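Local coordinates for cysteine protease (Xylella fastidiosa, PDB 3OIS), which probably cleaves peptide bonds as a papain-family (C1) cysteine protease and binds uridine-5'-diphosphate, at residues A86-R91 with F100-L105; V132-G137 with Y179-Y184. All coordinates share one frame; numbering follows the deposited sequence.

Contact 1 (A86-R91 with F100-L105); sequences AIQFER and FIPSRL
Q88 OE1 is held by the hydroxyl of Y70 while it rests against I101 and P102, so the amide that meets the backbone of F100-L105 is itself fixed in place. At the other end of the carboxamide NE2 bonds to the carboxylate of E99; the two bonds together fix the flip of the amide, a use to which the one acceptor and one donor of glutamine are well suited. CG stands anti to the backbone N (chi1 -172°) and the chain runs on extended. This carries Q88 OE1 to 3.4 Å from I101 CA. The closest approach on the amide carbon is from F100 O, 3.5 Å from Q88 CD. No hydrogen bond joins the two segments directly. Helix 78-93 is the long helix of the papain fold's helical domain, and F100-P102 is the non-helical lead-in to helix 104-114, whose R104 touches N81 and A84 of helix 78-93. The preceding residue, I87, offers its CG2 branch to the P102 ring, with I87 CG2 3.7 Å from P102 CG. The compact, rigid proline ring fits closely against this side of the helix, and it also touches A84. One turn on from I87, F100 CE1 lies over one face of the R91 guanidinium, near that group's rim, the planes 34° apart; the modelled closeness of this pair is doubtful. Arginine suits the place by its reach, since NH2 bonds to P98 O. Past P102, S103 caps the next helix by accepting from F106 N.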
loop_
_atom_site.group_PDB
_atom_site.type_symbol
_atom_site.label_atom_id
_atom_site.label_comp_id
_atom_site.label_asym_id
_atom_site.label_seq_id
_atom_site.Cartn_x
_atom_site.Cartn_y
_atom_site.Cartn_z
ATOM N N ALA A 86 -4.776 -5.710 -0.712
ATOM C CA ALA A 86 -4.232 -6.913 -1.317
ATOM C C ALA A 86 -4.902 -8.127 -0.676
ATOM O O ALA A 86 -5.256 -9.069 -1.417
ATOM C CB ALA A 86 -2.688 -6.961 -1.104
ATOM N N ILE A 87 -5.047 -8.125 0.674
ATOM C CA ILE A 87 -5.713 -9.213 1.447
ATOM C C ILE A 87 -7.190 -9.317 1.026
ATOM O O ILE A 87 -7.656 -10.426 0.761
ATOM C CB ILE A 87 -5.681 -8.951 2.936
ATOM C CG1 ILE A 87 -4.255 -9.168 3.433
ATOM C CG2 ILE A 87 -6.580 -9.983 3.653
ATOM C CD1 ILE A 87 -3.756 -10.663 3.353
ATOM N N GLN A 88 -7.896 -8.185 0.932
ATOM C CA GLN A 88 -9.319 -8.199 0.563
ATOM C C GLN A 88 -9.485 -8.719 -0.839
ATOM O O GLN A 88 -10.392 -9.564 -1.058
ATOM C CB GLN A 88 -9.949 -6.816 0.730
ATOM C CG GLN A 88 -11.438 -6.859 0.554
ATOM C CD GLN A 88 -12.122 -5.650 1.130
ATOM O OE1 GLN A 88 -11.500 -4.808 1.819
ATOM N NE2 GLN A 88 -13.441 -5.504 0.804
ATOM N N PHE A 89 -8.600 -8.302 -1.751
ATOM C CA PHE A 89 -8.650 -8.743 -3.111
ATOM C C PHE A 89 -8.427 -10.241 -3.207
ATOM O O PHE A 89 -9.134 -10.927 -3.997
ATOM C CB PHE A 89 -7.551 -8.030 -3.919
ATOM C CG PHE A 89 -7.523 -8.374 -5.390
ATOM C CD1 PHE A 89 -8.055 -7.482 -6.354
ATOM C CD2 PHE A 89 -7.014 -9.601 -5.825
ATOM C CE1 PHE A 89 -8.005 -7.814 -7.757
ATOM C CE2 PHE A 89 -6.956 -9.917 -7.213
ATOM C CZ PHE A 89 -7.459 -9.017 -8.169
ATOM N N GLU A 90 -7.393 -10.748 -2.505
ATOM C CA GLU A 90 -7.047 -12.176 -2.593
ATOM C C GLU A 90 -8.181 -13.044 -2.064
ATOM O O GLU A 90 -8.397 -14.161 -2.590
ATOM C CB GLU A 90 -5.702 -12.551 -1.897
ATOM C CG GLU A 90 -4.428 -12.035 -2.555
ATOM C CD GLU A 90 -4.118 -12.622 -3.924
ATOM O OE1 GLU A 90 -3.760 -13.822 -4.041
ATOM O OE2 GLU A 90 -4.193 -11.852 -4.872
ATOM N N ARG A 91 -8.937 -12.547 -1.072
ATOM C CA ARG A 91 -10.007 -13.377 -0.485
ATOM C C ARG A 91 -11.121 -13.536 -1.497
ATOM O O ARG A 91 -11.701 -14.627 -1.622
ATOM C CB ARG A 91 -10.476 -12.853 0.872
ATOM C CG ARG A 91 -9.469 -13.273 1.986
ATOM C CD ARG A 91 -9.802 -12.793 3.370
ATOM N NE ARG A 91 -10.857 -13.599 3.998
ATOM C CZ ARG A 91 -12.127 -13.217 4.120
ATOM N NH1 ARG A 91 -12.505 -12.037 3.650
ATOM N NH2 ARG A 91 -13.026 -14.021 4.709
ATOM N N PHE A 100 -14.786 -9.034 4.184
ATOM C CA PHE A 100 -14.685 -7.953 5.173
ATOM C C PHE A 100 -13.519 -7.063 4.790
ATOM O O PHE A 100 -12.633 -7.519 4.084
ATOM C CB PHE A 100 -14.506 -8.490 6.628
ATOM C CG PHE A 100 -13.311 -9.411 6.788
ATOM C CD1 PHE A 100 -13.462 -10.767 6.703
ATOM C CD2 PHE A 100 -12.021 -8.898 6.972
ATOM C CE1 PHE A 100 -12.359 -11.637 6.827
ATOM C CE2 PHE A 100 -10.899 -9.764 7.104
ATOM C CZ PHE A 100 -11.068 -11.132 7.008
ATOM N N ILE A 101 -13.529 -5.816 5.260
ATOM C CA ILE A 101 -12.349 -4.946 5.126
ATOM C C ILE A 101 -11.386 -5.403 6.253
ATOM O O ILE A 101 -11.797 -5.467 7.401
ATOM C CB ILE A 101 -12.720 -3.492 5.340
ATOM C CG1 ILE A 101 -13.561 -2.977 4.137
ATOM C CG2 ILE A 101 -11.448 -2.621 5.345
ATOM C CD1 ILE A 101 -14.203 -1.556 4.395
ATOM N N PRO A 102 -10.139 -5.769 5.896
ATOM C CA PRO A 102 -9.168 -6.132 6.954
ATOM C C PRO A 102 -8.833 -4.918 7.832
ATOM O O PRO A 102 -8.821 -3.765 7.332
ATOM C CB PRO A 102 -7.915 -6.576 6.176
ATOM C CG PRO A 102 -8.439 -6.967 4.814
ATOM C CD PRO A 102 -9.590 -6.046 4.544
ATOM N N SER A 103 -8.643 -5.157 9.130
ATOM C CA SER A 103 -8.253 -4.072 10.074
ATOM C C SER A 103 -6.913 -3.382 9.770
ATOM O O SER A 103 -5.842 -3.920 10.074
ATOM C CB SER A 103 -8.207 -4.578 11.523
ATOM O OG SER A 103 -7.826 -3.480 12.316
ATOM N N ARG A 104 -7.000 -2.171 9.232
ATOM C CA ARG A 104 -5.798 -1.389 8.849
ATOM C C ARG A 104 -5.017 -0.972 10.072
ATOM O O ARG A 104 -3.778 -1.012 10.053
ATOM C CB ARG A 104 -6.235 -0.174 8.056
ATOM C CG ARG A 104 -6.681 -0.621 6.589
ATOM C CD ARG A 104 -7.435 0.539 5.900
ATOM N NE ARG A 104 -8.719 0.897 6.528
ATOM C CZ ARG A 104 -9.337 2.087 6.478
ATOM N NH1 ARG A 104 -8.793 3.146 5.869
ATOM N NH2 ARG A 104 -10.550 2.208 7.127
ATOM N N LEU A 105 -5.715 -0.629 11.164
ATOM C CA LEU A 105 -4.950 -0.210 12.360
ATOM C C LEU A 105 -4.294 -1.415 13.020
ATOM O O LEU A 105 -3.255 -1.268 13.594
ATOM C CB LEU A 105 -5.842 0.441 13.413
ATOM C CG LEU A 105 -6.309 1.852 13.050
ATOM C CD1 LEU A 105 -7.018 2.436 14.295
ATOM C CD2 LEU A 105 -5.093 2.751 12.679
#

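Contact 2 (V132-G137 with Y179-Y184); sequences VLHKLG and YKITEY. With UDP (uridine-5'-diphosphate), chain E.
L133 O receives the one direct hydrogen bond between the segments, from I181 N at 2.9 Å. The donor stands above the carbonyl plane, and K180 CA leans on the same oxygen in a CA-H...O contact. L133 also lays its CB beside the I181 side chain, aliphatic against aliphatic in a buried place. H134 comes next. Its CG is anti to the backbone N (chi1 -171°), carrying the ring out between the chain of I181-T182 and the Y184 ring. The edge of Y184 faces the imidazole in an offset edge-to-face pair, centroids 5.6 Å apart and planes at 74°. Both ring nitrogens are used: ND1 meets a water that also binds Y184 OH and donates to UDP O1A, while a second water links NE2 to T182 O. Histidine suits this spot, having a polar atom for each water on a small flat ring. K135, bent at chi2, sends NZ to UDP O1A and O3B, each at 3.0 Å, so one cation spans both phosphates. G137 is the first residue past the helix to leave helical backbone angles, with positive phi; a CB there would jam against the preceding carbonyl and crowd K180 N. K180 lays CD on H134 O and sends NZ to Q177. At the uracil end of the nucleotide, UDP N3 lies over the centre of the Y184 ring, 3.3 Å from its plane; Y184 N donates to O4, and Y184 O accepts from N3 almost straight (176°), much as a partner base would. Helix 126-135 thus abuts the start of strand 183-186, with L133 reaching helices 78-93 and 104-114, and T182 and E183 forming a classic beta bulge against K287 of strand 280-287.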
loop_
_atom_site.group_PDB
_atom_site.type_symbol
_atom_site.label_atom_id
_atom_site.label_comp_id
_atom_site.label_asym_id
_atom_site.label_seq_id
_atom_site.Cartn_x
_atom_site.Cartn_y
_atom_site.Cartn_z
ATOM N N VAL A 132 3.853 -8.783 9.458
ATOM C CA VAL A 132 2.649 -8.836 10.270
ATOM C C VAL A 132 1.639 -9.797 9.636
ATOM O O VAL A 132 1.190 -10.718 10.288
ATOM C CB VAL A 132 1.964 -7.459 10.436
ATOM C CG1 VAL A 132 0.666 -7.579 11.183
ATOM C CG2 VAL A 132 2.925 -6.468 11.146
ATOM N N LEU A 133 1.359 -9.624 8.335
ATOM C CA LEU A 133 0.429 -10.569 7.692
ATOM C C LEU A 133 0.855 -12.026 7.738
ATOM O O LEU A 133 -0.042 -12.887 7.761
ATOM C CB LEU A 133 0.143 -10.129 6.266
ATOM C CG LEU A 133 -0.576 -8.798 6.180
ATOM C CD1 LEU A 133 -0.692 -8.317 4.642
ATOM C CD2 LEU A 133 -1.939 -8.808 6.842
ATOM N N HIS A 134 2.158 -12.285 7.653
ATOM C CA HIS A 134 2.698 -13.651 7.597
ATOM C C HIS A 134 2.652 -14.321 8.974
ATOM O O HIS A 134 2.232 -15.476 9.086
ATOM C CB HIS A 134 4.127 -13.631 7.108
ATOM C CG HIS A 134 4.685 -14.994 6.809
ATOM N ND1 HIS A 134 6.043 -15.281 6.844
ATOM C CD2 HIS A 134 4.058 -16.146 6.451
ATOM C CE1 HIS A 134 6.229 -16.552 6.510
ATOM N NE2 HIS A 134 5.045 -17.108 6.279
ATOM N N LYS A 135 3.102 -13.598 9.998
ATOM C CA LYS A 135 3.234 -14.143 11.346
ATOM C C LYS A 135 2.023 -13.956 12.254
ATOM O O LYS A 135 1.768 -14.828 13.111
ATOM C CB LYS A 135 4.432 -13.484 12.041
ATOM C CG LYS A 135 5.725 -13.680 11.310
ATOM C CD LYS A 135 6.184 -15.132 11.214
ATOM C CE LYS A 135 7.511 -15.212 10.470
ATOM N NZ LYS A 135 7.980 -16.602 10.324
ATOM N N LEU A 136 1.260 -12.855 12.102
ATOM C CA LEU A 136 0.122 -12.539 12.952
ATOM C C LEU A 136 -1.193 -12.644 12.175
ATOM O O LEU A 136 -2.218 -12.864 12.755
ATOM C CB LEU A 136 0.256 -11.132 13.516
ATOM C CG LEU A 136 1.608 -10.840 14.184
ATOM C CD1 LEU A 136 1.610 -9.500 14.917
ATOM C CD2 LEU A 136 2.018 -11.992 15.129
ATOM N N GLY A 137 -1.166 -12.394 10.844
ATOM C CA GLY A 137 -2.450 -12.277 10.127
ATOM C C GLY A 137 -3.045 -10.878 10.248
ATOM O O GLY A 137 -2.280 -9.836 10.386
ATOM N N TYR A 179 -6.276 -15.512 9.235
ATOM C CA TYR A 179 -6.121 -14.836 7.973
ATOM C C TYR A 179 -4.629 -14.590 7.558
ATOM O O TYR A 179 -4.374 -13.785 6.729
ATOM C CB TYR A 179 -6.897 -13.510 8.037
ATOM C CG TYR A 179 -8.333 -13.795 8.449
ATOM C CD1 TYR A 179 -9.201 -14.455 7.565
ATOM C CD2 TYR A 179 -8.801 -13.411 9.693
ATOM C CE1 TYR A 179 -10.529 -14.744 7.928
ATOM C CE2 TYR A 179 -10.171 -13.661 10.087
ATOM C CZ TYR A 179 -10.999 -14.364 9.171
ATOM O OH TYR A 179 -12.302 -14.694 9.503
ATOM N N LYS A 180 -3.681 -15.315 8.137
ATOM C CA LYS A 180 -2.249 -15.176 7.750
ATOM C C LYS A 180 -2.051 -15.450 6.327
ATOM O O LYS A 180 -2.647 -16.396 5.751
ATOM C CB LYS A 180 -1.403 -16.182 8.515
ATOM C CG LYS A 180 -1.553 -16.011 10.042
ATOM C CD LYS A 180 -0.417 -16.670 10.728
ATOM C CE LYS A 180 -0.592 -18.157 10.993
ATOM N NZ LYS A 180 0.005 -18.542 12.378
ATOM N N ILE A 181 -1.117 -14.717 5.721
ATOM C CA ILE A 181 -0.609 -15.090 4.422
ATOM C C ILE A 181 0.361 -16.287 4.534
ATOM O O ILE A 181 0.821 -16.620 5.642
ATOM C CB ILE A 181 0.056 -13.864 3.598
ATOM C CG1 ILE A 181 1.362 -13.368 4.241
ATOM C CG2 ILE A 181 -0.988 -12.737 3.373
ATOM C CD1 ILE A 181 2.106 -12.358 3.369
ATOM N N THR A 182 0.628 -16.960 3.409
ATOM C CA THR A 182 1.652 -18.044 3.429
ATOM C C THR A 182 3.010 -17.738 2.752
ATOM O O THR A 182 4.034 -18.372 3.051
ATOM C CB THR A 182 1.082 -19.408 2.955
ATOM O OG1 THR A 182 0.731 -19.274 1.589
ATOM C CG2 THR A 182 -0.176 -19.759 3.788
ATOM N N GLU A 183 2.987 -16.815 1.805
ATOM C CA GLU A 183 4.185 -16.465 1.107
ATOM C C GLU A 183 4.102 -15.041 0.558
ATOM O O GLU A 183 3.000 -14.462 0.392
ATOM C CB GLU A 183 4.331 -17.518 -0.017
ATOM C CG GLU A 183 5.369 -17.328 -1.059
ATOM C CD GLU A 183 4.999 -18.173 -2.299
ATOM O OE1 GLU A 183 5.500 -17.862 -3.385
ATOM O OE2 GLU A 183 4.153 -19.101 -2.195
ATOM N N TYR A 184 5.288 -14.466 0.326
ATOM C CA TYR A 184 5.423 -13.145 -0.301
ATOM C C TYR A 184 6.706 -13.071 -1.080
ATOM O O TYR A 184 7.726 -13.710 -0.703
ATOM C CB TYR A 184 5.364 -11.981 0.709
ATOM C CG TYR A 184 6.353 -12.136 1.877
ATOM C CD1 TYR A 184 6.071 -12.950 2.950
ATOM C CD2 TYR A 184 7.537 -11.381 1.926
ATOM C CE1 TYR A 184 6.958 -13.058 4.088
ATOM C CE2 TYR A 184 8.395 -11.474 3.007
ATOM C CZ TYR A 184 8.107 -12.286 4.070
ATOM O OH TYR A 184 8.985 -12.363 5.103
HETATM N N1 UDP E . 10.887 -14.485 3.092
HETATM C C2 UDP E . 10.304 -14.048 1.935
HETATM N N3 UDP E . 9.057 -14.559 1.597
HETATM C C4 UDP E . 8.423 -15.461 2.389
HETATM C C5 UDP E . 9.030 -15.951 3.560
HETATM C C6 UDP E . 10.235 -15.343 3.940
HETATM O O2 UDP E . 10.808 -13.244 1.215
HETATM O O4 UDP E . 7.328 -15.935 1.944
HETATM C "C1'" UDP E . 12.287 -13.995 3.341
HETATM C "C2'" UDP E . 12.370 -12.549 3.780
HETATM O "O2'" UDP E . 13.647 -12.102 3.331
HETATM C "C3'" UDP E . 12.391 -12.754 5.244
HETATM C "C4'" UDP E . 13.320 -13.979 5.393
HETATM O "O4'" UDP E . 12.952 -14.837 4.293
HETATM O "O3'" UDP E . 13.021 -11.609 5.814
HETATM C "C5'" UDP E . 13.143 -14.625 6.764
HETATM O "O5'" UDP E . 11.794 -15.083 6.833
HETATM P PA UDP E . 11.277 -16.103 7.850
HETATM O O1A UDP E . 9.804 -16.109 7.990
HETATM O O2A UDP E . 11.906 -17.437 7.640
HETATM O O3A UDP E . 11.933 -15.437 9.184
HETATM P PB UDP E . 11.723 -15.633 10.775
HETATM O O1B UDP E . 13.045 -15.860 11.347
HETATM O O2B UDP E . 11.070 -14.416 11.182
HETATM O O3B UDP E . 10.828 -16.786 11.114
HETATM O O HOH W 1 8.402 -13.886 7.212
HETATM O O HOH W 2 4.679 -19.784 5.358
#

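How the contacts relate
Both contacts are partly buried and touch directly, contact 1 closing in sequence before contact 2 opens. Helix 78-93 supplies one segment of contact 1 and a packing surface for contact 2: I87 packs its CD1 on I181 CG2 (3.5 Å) and its CG1 near L133 CD1, giving a continuous apolar seam. Toward the other end, F100 and Y179 meet edge-to-face, with R91 beside Y179. The chemistry diverges from there. Contact 1 joins a helix to the lead-in of the next without a direct hydrogen bond, its polar groups being satisfied by neighbouring loops. Contact 2 has a backbone bond and bridging waters, and extends from the buried leucine and isoleucine out to the UDP pocket, where charge and aromatic stacking take over.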